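Long-range contact in transcription antitermination protein NusB (Thermotoga maritima, PDB 1TZT), which is probably an RNA-binding antitermination factor that recognises the boxA sequence of ribosomal RNA operons and is needed for their transcription: residues Phe13-Gln18 with Gln29-Ile34. Sequence-based numbering, arbitrary orientation.
Sequences FKALFQ and QILEEI
At Ala15 and Leu31 the backbones of segments 13-18 and 29-34 come nearest: the Ala15 methyl presses on the other helix, CB lying 4.0 Å from CA of Leu31. With so short a side chain in the way, the two CA atoms of this pair come within 5.1 Å, and the local axes approach to 8.7 Å at 129°. The CD1 methyl of Ile34 and the CG2 methyl of Ile30, neighbours on one side, both pack on Ala15 CA, the former at 3.9 Å. Ile51 of helix 41-56 touches both Ala15 and Leu31, closing the buried side with a third helix; this is strongly inclined helix-helix packing within the all-helical NusB fold.

Toward solvent the contact passes to longer, partly exposed chains. A chi1 of -64° and a straight chain carry the Gln18 amide across to both isoleucines: NE2 sits 3.7 Å from Ile30 CG2 and OE1 3.9 Å from Ile34 CG1. Lys14 is sparser, with just CD 4.1 Å from Ile34 CG2. Farther out, Glu33 forms a salt bridge with Arg22 from the linker between the helices. Cohesion thus comes from apolar burial around Ala15, with lysine methylenes and a glutamine amide resting on the isoleucines by van der Waals contact and no polar bond joining the two segments.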
ATOM      1  N   PHE A  13       3.283   3.923  -3.698  1.00 15.47           N
ATOM      2  CA  PHE A  13       3.910   2.643  -4.009  1.00 17.99           C
ATOM      3  C   PHE A  13       5.337   2.794  -4.526  1.00 18.11           C
ATOM      4  O   PHE A  13       6.199   2.013  -4.162  1.00 20.08           O
ATOM      5  CB  PHE A  13       3.104   1.856  -5.038  1.00 17.46           C
ATOM      6  CG  PHE A  13       3.776   0.577  -5.451  1.00 16.87           C
ATOM      7  CD1 PHE A  13       3.831  -0.506  -4.585  1.00 17.83           C
ATOM      8  CD2 PHE A  13       4.415   0.470  -6.680  1.00 18.78           C
ATOM      9  CE1 PHE A  13       4.474  -1.679  -4.945  1.00 17.88           C
ATOM     10  CE2 PHE A  13       5.083  -0.705  -7.028  1.00 17.91           C
ATOM     11  CZ  PHE A  13       5.089  -1.780  -6.164  1.00 19.06           C
ATOM     12  N   LYS A  14       5.564   3.766  -5.399  1.00 20.15           N
ATOM     13  CA  LYS A  14       6.907   4.020  -5.944  1.00 22.98           C
ATOM     14  C   LYS A  14       7.886   4.371  -4.842  1.00 23.69           C
ATOM     15  O   LYS A  14       9.002   3.849  -4.809  1.00 23.49           O
ATOM     16  CB  LYS A  14       6.884   5.150  -6.974  1.00 25.63           C
ATOM     17  CG  LYS A  14       6.236   4.764  -8.280  1.00 28.58           C
ATOM     18  CD  LYS A  14       6.123   5.954  -9.212  1.00 31.46           C
ATOM     19  CE  LYS A  14       5.595   5.525 -10.568  1.00 33.36           C
ATOM     20  NZ  LYS A  14       5.146   6.679 -11.408  1.00 35.75           N
ATOM     21  N   ALA A  15       7.469   5.268  -3.950  1.00 23.69           N
ATOM     22  CA  ALA A  15       8.296   5.666  -2.820  1.00 24.37           C
ATOM     23  C   ALA A  15       8.686   4.464  -1.978  1.00 24.06           C
ATOM     24  O   ALA A  15       9.842   4.338  -1.582  1.00 25.40           O
ATOM     25  CB  ALA A  15       7.590   6.710  -1.972  1.00 25.20           C
ATOM     26  N   LEU A  16       7.722   3.585  -1.718  1.00 20.45           N
ATOM     27  CA  LEU A  16       7.950   2.393  -0.924  1.00 21.45           C
ATOM     28  C   LEU A  16       8.940   1.486  -1.642  1.00 21.30           C
ATOM     29  O   LEU A  16       9.857   0.942  -1.033  1.00 20.50           O
ATOM     30  CB  LEU A  16       6.634   1.627  -0.732  1.00 20.58           C
ATOM     31  CG  LEU A  16       5.597   2.313   0.162  1.00 20.80           C
ATOM     32  CD1 LEU A  16       4.303   1.531   0.169  1.00 19.98           C
ATOM     33  CD2 LEU A  16       6.114   2.456   1.576  1.00 20.61           C
ATOM     34  N   PHE A  17       8.739   1.326  -2.944  1.00 21.50           N
ATOM     35  CA  PHE A  17       9.558   0.430  -3.752  1.00 23.50           C
ATOM     36  C   PHE A  17      11.003   0.922  -3.735  1.00 23.54           C
ATOM     37  O   PHE A  17      11.931   0.169  -3.416  1.00 22.06           O
ATOM     38  CB  PHE A  17       9.039   0.395  -5.193  1.00 23.95           C
ATOM     39  CG  PHE A  17       9.750  -0.596  -6.077  1.00 24.82           C
ATOM     40  CD1 PHE A  17      10.899  -0.240  -6.746  1.00 24.97           C
ATOM     41  CD2 PHE A  17       9.256  -1.879  -6.243  1.00 25.47           C
ATOM     42  CE1 PHE A  17      11.557  -1.156  -7.560  1.00 25.64           C
ATOM     43  CE2 PHE A  17       9.906  -2.792  -7.061  1.00 26.76           C
ATOM     44  CZ  PHE A  17      11.056  -2.425  -7.719  1.00 26.55           C
ATOM     45  N   GLN A  18      11.166   2.200  -4.056  1.00 23.62           N
ATOM     46  CA  GLN A  18      12.483   2.816  -4.195  1.00 25.44           C
ATOM     47  C   GLN A  18      13.210   2.963  -2.846  1.00 26.70           C
ATOM     48  O   GLN A  18      14.442   3.041  -2.815  1.00 25.84           O
ATOM     49  CB  GLN A  18      12.368   4.187  -4.886  1.00 26.41           C
ATOM     50  CG  GLN A  18      11.866   4.173  -6.339  1.00 28.21           C
ATOM     51  CD  GLN A  18      11.752   5.582  -6.974  1.00 29.84           C
ATOM     52  OE1 GLN A  18      10.907   5.805  -7.839  1.00 32.24           O
ATOM     53  NE2 GLN A  18      12.598   6.513  -6.548  1.00 31.34           N
ATOM     54  N   GLN A  29      11.455  11.738   1.947  1.00 38.01           N
ATOM     55  CA  GLN A  29      12.361  12.376   0.984  1.00 37.29           C
ATOM     56  C   GLN A  29      12.182  11.861  -0.431  1.00 35.21           C
ATOM     57  O   GLN A  29      12.090  12.644  -1.374  1.00 34.87           O
ATOM     58  CB  GLN A  29      13.826  12.148   1.374  1.00 38.79           C
ATOM     59  CG  GLN A  29      14.208  12.694   2.719  1.00 39.74           C
ATOM     60  CD  GLN A  29      14.578  14.137   2.636  1.00 40.57           C
ATOM     61  OE1 GLN A  29      13.701  14.994   2.590  1.00 41.96           O
ATOM     62  NE2 GLN A  29      15.875  14.421   2.588  1.00 41.20           N
ATOM     63  N   ILE A  30      12.168  10.539  -0.568  1.00 32.83           N
ATOM     64  CA  ILE A  30      11.979   9.894  -1.861  1.00 31.38           C
ATOM     65  C   ILE A  30      10.601  10.263  -2.409  1.00 29.47           C
ATOM     66  O   ILE A  30      10.449  10.545  -3.600  1.00 26.30           O
ATOM     67  CB  ILE A  30      12.136   8.350  -1.751  1.00 31.92           C
ATOM     68  CG1 ILE A  30      13.540   7.974  -1.253  1.00 32.25           C
ATOM     69  CG2 ILE A  30      11.874   7.681  -3.108  1.00 31.36           C
ATOM     70  CD1 ILE A  30      13.669   6.540  -0.793  1.00 32.28           C
ATOM     71  N   LEU A  31       9.595  10.275  -1.539  1.00 28.20           N
ATOM     72  CA  LEU A  31       8.257  10.680  -1.957  1.00 27.17           C
ATOM     73  C   LEU A  31       8.314  12.047  -2.628  1.00 28.32           C
ATOM     74  O   LEU A  31       7.792  12.225  -3.714  1.00 25.53           O
ATOM     75  CB  LEU A  31       7.290  10.718  -0.770  1.00 27.64           C
ATOM     76  CG  LEU A  31       5.795  10.398  -0.988  1.00 27.27           C
ATOM     77  CD1 LEU A  31       4.930  11.409  -0.245  1.00 26.77           C
ATOM     78  CD2 LEU A  31       5.345  10.278  -2.433  1.00 27.42           C
ATOM     79  N   GLU A  32       9.003  12.993  -1.994  1.00 29.46           N
ATOM     80  CA  GLU A  32       9.102  14.350  -2.516  1.00 32.69           C
ATOM     81  C   GLU A  32       9.856  14.436  -3.846  1.00 33.72           C
ATOM     82  O   GLU A  32       9.699  15.406  -4.575  1.00 34.87           O
ATOM     83  CB  GLU A  32       9.765  15.268  -1.482  1.00 33.74           C
ATOM     84  CG  GLU A  32       8.997  15.409  -0.172  1.00 34.86           C
ATOM     85  CD  GLU A  32       7.627  16.041  -0.334  1.00 34.88           C
ATOM     86  OE1 GLU A  32       7.490  16.992  -1.129  1.00 35.71           O
ATOM     87  OE2 GLU A  32       6.688  15.594   0.351  1.00 34.52           O
ATOM     88  N   GLU A  33      10.683  13.437  -4.143  1.00 35.65           N
ATOM     89  CA  GLU A  33      11.307  13.294  -5.462  1.00 37.01           C
ATOM     90  C   GLU A  33      10.291  12.911  -6.539  1.00 36.74           C
ATOM     91  O   GLU A  33      10.266  13.514  -7.609  1.00 37.39           O
ATOM     92  CB  GLU A  33      12.405  12.225  -5.435  1.00 38.12           C
ATOM     93  CG  GLU A  33      13.619  12.577  -4.587  1.00 38.95           C
ATOM     94  CD  GLU A  33      14.602  11.427  -4.480  1.00 39.72           C
ATOM     95  OE1 GLU A  33      14.716  10.642  -5.451  1.00 40.37           O
ATOM     96  OE2 GLU A  33      15.264  11.302  -3.427  1.00 40.84           O
ATOM     97  N   ILE A  34       9.477  11.893  -6.257  1.00 35.88           N
ATOM     98  CA  ILE A  34       8.459  11.423  -7.205  1.00 34.98           C
ATOM     99  C   ILE A  34       7.377  12.472  -7.415  1.00 33.78           C
ATOM    100  O   ILE A  34       6.860  12.630  -8.516  1.00 32.27           O
ATOM    101  CB  ILE A  34       7.807  10.097  -6.720  1.00 35.77           C
ATOM    102  CG1 ILE A  34       8.833   8.967  -6.709  1.00 35.56           C
ATOM    103  CG2 ILE A  34       6.625   9.700  -7.619  1.00 35.16           C
ATOM    104  CD1 ILE A  34       9.135   8.450  -5.346  1.00 35.73           C
TER